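Local coordinates for protein 6-phosphogluconate dehydratase (Shewanella oneidensis, PDB 2GP4) that probably catalyses the dehydration of 6-phosphogluconate to 2-dehydro-3-deoxy-6-phosphogluconate in the Entner-Doudoroff pathway, here captured without its iron-sulfur cluster, at residues Val135-Pro140 with Cys174-Pro179; Ser320-Met325 with Met504-Lys509; Glu388-Asn391 with Gly397-Arg400. All coordinates share one frame; numbering follows the deposited sequence.

Interaction 1 of 3, residues Val135-Pro140 with Cys174-Pro179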
# COMPACT_ATOMS: atom_id res chain seq x y z
N VAL A 135 5.68 10.07 11.60
CA VAL A 135 6.31 8.82 11.14
C VAL A 135 7.31 8.26 12.16
O VAL A 135 7.68 8.94 13.12
CB VAL A 135 6.99 8.97 9.74
CG1 VAL A 135 6.07 9.70 8.77
CG2 VAL A 135 8.34 9.66 9.83
N THR A 136 7.74 7.01 11.95
CA THR A 136 8.77 6.38 12.78
C THR A 136 9.60 5.34 12.02
O THR A 136 9.21 4.18 11.90
CB THR A 136 8.19 5.73 14.06
OG1 THR A 136 9.15 4.83 14.62
CG2 THR A 136 6.91 4.98 13.76
N GLN A 137 10.76 5.78 11.51
CA GLN A 137 11.65 4.90 10.76
C GLN A 137 13.11 5.12 11.16
O GLN A 137 13.93 5.59 10.36
CB GLN A 137 11.50 5.09 9.23
CG GLN A 137 10.31 5.93 8.76
CD GLN A 137 10.65 7.41 8.56
OE1 GLN A 137 10.29 8.00 7.54
NE2 GLN A 137 11.33 8.01 9.53
N GLY A 138 13.44 4.77 12.41
CA GLY A 138 14.82 4.85 12.88
C GLY A 138 15.62 3.63 12.43
O GLY A 138 15.63 3.29 11.24
N GLN A 139 16.30 3.00 13.38
CA GLN A 139 16.93 1.70 13.17
C GLN A 139 16.14 0.66 13.98
O GLN A 139 15.48 -0.20 13.39
CB GLN A 139 18.42 1.72 13.53
CG GLN A 139 19.13 3.05 13.29
CD GLN A 139 19.32 3.37 11.81
OE1 GLN A 139 20.09 2.71 11.11
NE2 GLN A 139 18.61 4.39 11.33
N PRO A 140 16.19 0.72 15.34
CA PRO A 140 15.17 0.01 16.13
C PRO A 140 13.82 0.75 16.16
O PRO A 140 12.79 0.14 16.46
CB PRO A 140 15.78 -0.04 17.54
CG PRO A 140 17.22 0.43 17.38
CD PRO A 140 17.18 1.37 16.22
N CYS A 174 1.96 10.18 3.68
CA CYS A 174 1.90 8.97 2.86
C CYS A 174 2.38 7.74 3.65
O CYS A 174 2.84 7.86 4.78
CB CYS A 174 2.75 9.15 1.60
SG CYS A 174 2.63 7.80 0.39
N ASP A 175 2.23 6.56 3.03
CA ASP A 175 2.75 5.26 3.52
C ASP A 175 2.29 4.84 4.92
O ASP A 175 1.43 3.98 5.05
CB ASP A 175 4.28 5.16 3.38
CG ASP A 175 4.84 3.81 3.85
OD1 ASP A 175 4.25 2.75 3.51
OD2 ASP A 175 5.88 3.81 4.55
N LYS A 176 2.90 5.41 5.95
CA LYS A 176 2.52 5.12 7.33
C LYS A 176 1.34 6.00 7.75
O LYS A 176 0.38 5.54 8.40
CB LYS A 176 3.71 5.26 8.29
CG LYS A 176 4.67 6.41 7.99
CD LYS A 176 5.89 5.96 7.18
CE LYS A 176 6.49 7.14 6.41
NZ LYS A 176 7.96 7.06 6.20
N ILE A 177 1.42 7.27 7.35
CA ILE A 177 0.30 8.19 7.52
C ILE A 177 -0.54 8.11 6.26
O ILE A 177 -0.02 7.83 5.18
CB ILE A 177 0.79 9.63 7.79
CG1 ILE A 177 1.93 9.61 8.81
CG2 ILE A 177 -0.35 10.49 8.31
CD1 ILE A 177 2.59 10.95 9.04
N VAL A 178 -1.84 8.35 6.40
CA VAL A 178 -2.87 8.13 5.36
C VAL A 178 -3.64 6.85 5.69
O VAL A 178 -4.83 6.94 5.98
CB VAL A 178 -2.37 8.17 3.88
CG1 VAL A 178 -3.42 7.58 2.96
CG2 VAL A 178 -2.05 9.58 3.44
N PRO A 179 -2.99 5.66 5.67
CA PRO A 179 -3.75 4.47 6.03
C PRO A 179 -4.27 4.53 7.46
O PRO A 179 -5.41 4.14 7.71
CB PRO A 179 -2.72 3.34 5.88
CG PRO A 179 -1.71 3.88 4.94
CD PRO A 179 -1.60 5.31 5.32
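Val-135 rests against the aliphatic part of Lys-176, and this apolar patch accounts for most of the surface the two loops bury. One methyl branch does the work: Val-135 CG1 lies 3.5 Å from Lys-176 CE and 3.7 Å from Lys-176 CG, with the intervening CD only slightly farther away. The lysine is not stretched out straight. Its CG sits between the backbone N and the carbonyl carbon (chi1 38°), and further bends at chi2 and chi4 lead the chain past the valine. The same CG1 meets a second neighbour, for Ile-177 CD1 approaches it to 3.7 Å. A single methyl is thus flanked by a lysine chain and an isoleucine tip. Ile-177 also packs on Ile-152, which places helix 145-160 beside the patch, and both it and Val-135 touch Glu-117.

Both segments are loops leading from a strand to a helix. The loop 135-140 comes ahead of helix 145-160; the loop 174-179 runs into helix 179-186, where Val-178 takes the N-cap position. This second loop begins with the sequence Cys-Asp-Lys, a recognisable feature of the dihydroxy-acid/6-phosphogluconate dehydratase family.

The polar part of the contact is one hydrogen bond. Lys-176 NZ donates to Gln-137 OE1 over 2.8 Å, arriving with a C=O...N angle of 118° and tilted 24° from the plane of the amide. The two chains cross at about a right angle and meet where the amine reaches the amide.

Backbone bonding acts within the second loop rather than between the two. Ile-177 N donates to Cys-174 O at 3.0 Å, closing a turn that has Asp-175 and Lys-176 at its corners.

Interaction 2 of 3, residues Ser320-Met325 with Met504-Lys509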
# COMPACT_ATOMS: atom_id res chain seq x y z
N SER A 320 4.37 -0.34 -3.59
CA SER A 320 4.95 -1.09 -2.49
C SER A 320 4.07 -2.25 -2.03
O SER A 320 2.85 -2.13 -1.99
CB SER A 320 5.22 -0.15 -1.31
OG SER A 320 5.81 -0.86 -0.24
N THR A 321 4.71 -3.38 -1.69
CA THR A 321 3.99 -4.53 -1.15
C THR A 321 3.52 -4.26 0.27
O THR A 321 2.73 -5.02 0.82
CB THR A 321 4.83 -5.81 -1.16
OG1 THR A 321 6.10 -5.57 -0.53
CG2 THR A 321 5.04 -6.30 -2.57
N ASN A 322 4.00 -3.16 0.86
CA ASN A 322 3.49 -2.69 2.15
C ASN A 322 2.03 -2.26 2.05
O ASN A 322 1.24 -2.48 2.97
CB ASN A 322 4.34 -1.55 2.70
CG ASN A 322 5.73 -2.02 3.14
OD1 ASN A 322 5.93 -3.19 3.48
ND2 ASN A 322 6.68 -1.09 3.16
N LEU A 323 1.66 -1.67 0.91
CA LEU A 323 0.30 -1.18 0.71
C LEU A 323 -0.74 -2.28 0.63
O LEU A 323 -1.92 -2.01 0.78
CB LEU A 323 0.20 -0.28 -0.52
CG LEU A 323 0.06 1.22 -0.24
CD1 LEU A 323 1.41 1.90 -0.28
CD2 LEU A 323 -0.87 1.83 -1.27
N THR A 324 -0.30 -3.51 0.40
CA THR A 324 -1.21 -4.64 0.39
C THR A 324 -1.83 -4.82 1.78
O THR A 324 -3.02 -5.08 1.90
CB THR A 324 -0.53 -5.96 -0.08
OG1 THR A 324 0.50 -6.33 0.83
CG2 THR A 324 0.05 -5.81 -1.48
N MSE A 325 -1.02 -4.66 2.83
CA MSE A 325 -1.50 -4.76 4.21
C MSE A 325 -2.45 -3.62 4.58
O MSE A 325 -3.48 -3.84 5.23
CB MSE A 325 -0.33 -4.80 5.19
CG MSE A 325 0.36 -6.14 5.32
SE MSE A 325 1.90 -6.00 6.53
CE MSE A 325 3.00 -4.82 5.41
N MSE A 504 7.41 -6.11 12.78
CA MSE A 504 7.67 -6.24 11.34
C MSE A 504 8.46 -5.06 10.73
O MSE A 504 7.92 -4.30 9.93
CB MSE A 504 6.34 -6.48 10.58
CG MSE A 504 6.47 -7.21 9.25
SE MSE A 504 4.77 -7.19 8.26
CE MSE A 504 4.46 -5.27 8.35
N PRO A 505 9.74 -4.91 11.11
CA PRO A 505 10.51 -3.84 10.48
C PRO A 505 10.90 -4.20 9.04
O PRO A 505 11.11 -5.37 8.73
CB PRO A 505 11.76 -3.75 11.35
CG PRO A 505 11.93 -5.13 11.89
CD PRO A 505 10.54 -5.66 12.09
N GLU A 506 10.98 -3.19 8.17
CA GLU A 506 11.50 -3.37 6.81
C GLU A 506 12.94 -3.81 6.90
O GLU A 506 13.75 -3.17 7.58
CB GLU A 506 11.42 -2.06 6.02
CG GLU A 506 10.00 -1.67 5.58
CD GLU A 506 9.97 -0.37 4.82
OE1 GLU A 506 11.06 0.19 4.55
OE2 GLU A 506 8.86 0.10 4.50
N LEU A 507 13.26 -4.91 6.25
CA LEU A 507 14.60 -5.48 6.34
C LEU A 507 15.40 -5.10 5.09
O LEU A 507 15.18 -5.64 4.03
CB LEU A 507 14.53 -6.99 6.53
CG LEU A 507 13.68 -7.51 7.70
CD1 LEU A 507 13.35 -8.98 7.49
CD2 LEU A 507 14.37 -7.29 9.05
N HIS A 508 16.33 -4.16 5.25
CA HIS A 508 17.06 -3.59 4.12
C HIS A 508 18.39 -4.27 3.85
O HIS A 508 19.00 -4.04 2.81
CB HIS A 508 17.26 -2.08 4.31
CG HIS A 508 15.98 -1.32 4.43
ND1 HIS A 508 15.15 -1.09 3.35
CD2 HIS A 508 15.38 -0.73 5.50
CE1 HIS A 508 14.10 -0.39 3.75
NE2 HIS A 508 14.21 -0.16 5.04
N LYS A 509 18.84 -5.11 4.78
CA LYS A 509 20.17 -5.73 4.68
C LYS A 509 20.19 -7.09 3.96
O LYS A 509 21.23 -7.74 3.90
CB LYS A 509 20.79 -5.86 6.08
CG LYS A 509 21.20 -4.53 6.70
CD LYS A 509 21.50 -4.65 8.19
CE LYS A 509 22.91 -5.17 8.45
NZ LYS A 509 23.33 -4.89 9.85
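Asn-322 and Met-325, one turn apart at the start of a helix, reach across to Glu-506 and Met-504 respectively. The run into that helix begins at Ser-320, whose OG accepts a capping bond from Asn-322 N at 3.1 Å. Thr-321 follows, its carbonyl O taking a bond from Thr-324 OG1 of 2.6 Å, while its backbone pairs with Gly-534.

Asn-322 makes the polar link. Its ND2 approaches Glu-506 OE2 to 2.8 Å, yet the N-H...O angle is only 121° and the bond is weak. The amide and carboxylate planes are 20° apart, while the side chains themselves run obliquely to one another. Glu-506 gets there by a chain extended beyond CG (chi2 179°), which carries the carboxylate from its loop to the amide. The stronger hold on the asparagine is through its other amide atom, where OD1 accepts from Arg-531 NH1; the same arginine also binds Met-504 O through NE. With Glu-506 replaced by an alanine, Asn-322 ND2 is likely to lose its weak carboxylate partner, and a gap to open beside the amide, which would then be held mainly through OD1 by Arg-531.

The contact joins two regions of the dehydratase: helix 322-333 belongs to the N-terminal one, and the loop 504-509, between helices 499-502 and 511-519, to the C-terminal one.

One turn along from the asparagine, Met-325 returns to the interface. Met-325 and Met-504, both selenomethionine, with selenium in place of the natural sulfur, meet tip to tip. Met-325 SE lies 3.2 Å from Met-504 CE, shorter than usual for selenium against a methyl, so the exact value is doubtful. Met-325 also touches His-544 of strand 541-546.

Interaction 3 of 3, residues Glu388-Asn391 with Gly397-Arg400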
# COMPACT_ATOMS: atom_id res chain seq x y z
N GLU A 388 -15.91 2.59 -13.05
CA GLU A 388 -16.22 4.00 -13.29
C GLU A 388 -17.38 4.48 -12.43
O GLU A 388 -17.46 5.66 -12.07
CB GLU A 388 -16.57 4.23 -14.76
CG GLU A 388 -16.49 5.71 -15.16
CD GLU A 388 -17.27 6.03 -16.41
OE1 GLU A 388 -17.01 5.41 -17.47
OE2 GLU A 388 -18.14 6.93 -16.33
N ASP A 389 -18.29 3.55 -12.12
CA ASP A 389 -19.54 3.87 -11.44
C ASP A 389 -19.33 3.96 -9.93
O ASP A 389 -19.86 3.14 -9.17
CB ASP A 389 -20.61 2.84 -11.81
CG ASP A 389 -20.18 1.41 -11.51
OD1 ASP A 389 -19.00 1.06 -11.76
OD2 ASP A 389 -21.01 0.64 -11.02
N VAL A 390 -18.56 4.95 -9.51
CA VAL A 390 -18.31 5.19 -8.09
C VAL A 390 -18.58 6.65 -7.71
O VAL A 390 -18.43 7.56 -8.54
CB VAL A 390 -16.86 4.79 -7.67
CG1 VAL A 390 -16.70 3.27 -7.62
CG2 VAL A 390 -15.82 5.42 -8.59
N ASN A 391 -18.99 6.86 -6.46
CA ASN A 391 -19.08 8.21 -5.92
C ASN A 391 -17.72 8.63 -5.39
O ASN A 391 -17.02 7.83 -4.75
CB ASN A 391 -20.16 8.31 -4.83
CG ASN A 391 -20.49 9.76 -4.45
OD1 ASN A 391 -20.43 10.67 -5.28
ND2 ASN A 391 -20.83 9.98 -3.19
N GLY A 397 -18.83 9.38 -10.65
CA GLY A 397 -18.12 8.99 -11.86
C GLY A 397 -16.62 9.19 -11.77
O GLY A 397 -16.15 10.32 -11.60
N LEU A 398 -15.86 8.10 -11.90
CA LEU A 398 -14.39 8.15 -11.78
C LEU A 398 -13.69 8.89 -12.92
O LEU A 398 -12.55 9.32 -12.77
CB LEU A 398 -13.79 6.75 -11.60
CG LEU A 398 -12.33 6.74 -11.11
CD1 LEU A 398 -12.21 7.23 -9.67
CD2 LEU A 398 -11.70 5.37 -11.28
N ARG A 399 -14.38 9.05 -14.05
CA ARG A 399 -13.87 9.78 -15.22
C ARG A 399 -13.47 11.22 -14.87
O ARG A 399 -12.68 11.85 -15.59
CB ARG A 399 -14.91 9.75 -16.34
CG ARG A 399 -14.37 9.89 -17.77
CD ARG A 399 -13.36 8.81 -18.16
NE ARG A 399 -13.94 7.58 -18.68
CZ ARG A 399 -13.29 6.74 -19.50
NH1 ARG A 399 -12.05 7.01 -19.91
NH2 ARG A 399 -13.87 5.63 -19.92
N ARG A 400 -13.99 11.72 -13.74
CA ARG A 400 -13.62 13.04 -13.20
C ARG A 400 -12.14 13.10 -12.83
O ARG A 400 -11.54 14.18 -12.77
CB ARG A 400 -14.44 13.36 -11.95
CG ARG A 400 -15.89 13.63 -12.21
CD ARG A 400 -16.65 13.76 -10.89
NE ARG A 400 -18.08 13.93 -11.12
CZ ARG A 400 -18.67 15.09 -11.41
NH1 ARG A 400 -17.95 16.20 -11.51
NH2 ARG A 400 -19.98 15.14 -11.60
O HOH W 1 -17.45 9.06 -14.90
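Glu-388 contributes more buried surface than any other residue here, and its main chain and side chain both meet the 397-400 segment at the base of a short beta hairpin. The chain passes from strand 391-392, which starts at Asn-391, to strand 395-396 and comes back to Gly-397, then enters a 3-10 turn at Leu-398. The carbonyl O of Glu-388 receives Leu-398 N at 2.9 Å. Gly-397 CA adds a CA-H...O contact to this oxygen, which also takes a weak bond from Val-390 N across the inverse gamma turn centred on Asp-389.

Farther into the hairpin, Gly-397 N donates to Val-390 O over 2.8 Å. The backbone angles of Gly-397 would press a beta carbon against the preceding carbonyl O, a constraint that glycine escapes.

Val-390 and Leu-398 supply the apolar side. They lie alongside each other and point the same way, with Val-390 CG2 3.9 Å from Leu-398 CB. Helix 372-383 meets the leucine through Leu-381, and Asn-309 of helix 304-316 touches it as well.

The end of the Glu-388 side chain comes near Arg-399, its CG anti to the backbone N (chi1 -163°). Its OE1 stands at the guanidinium edge, 3.9 Å from Arg-399 NE, a long salt bridge with the two planes 74° apart; the stronger partner of the arginine is Asp-382, through NH1. The other carboxylate oxygen works through solvent: a water donates to Glu-388 OE2 at 2.7 Å and accepts from Arg-399 N at 3.2 Å.

In the fold
Followed from the N terminus, the chain first closes interaction 1, in which the loop ahead of helix 145-160 meets the loop ahead of helix 179-186 after a detour of 33 residues. Interaction 2 opens later, at the start of helix 322-333, and closes only with the loop 504-509, bringing the N-terminal and C-terminal regions together. Nested inside that excursion is interaction 3, which closes the short hairpin between helix 372-383 and strand 403-408. Interaction 1 is in series with both others. Its centre lies about 11 Å from that of interaction 2, without touch; the centre of interaction 3 is about 31 Å from either, across the chain's centre from interaction 1.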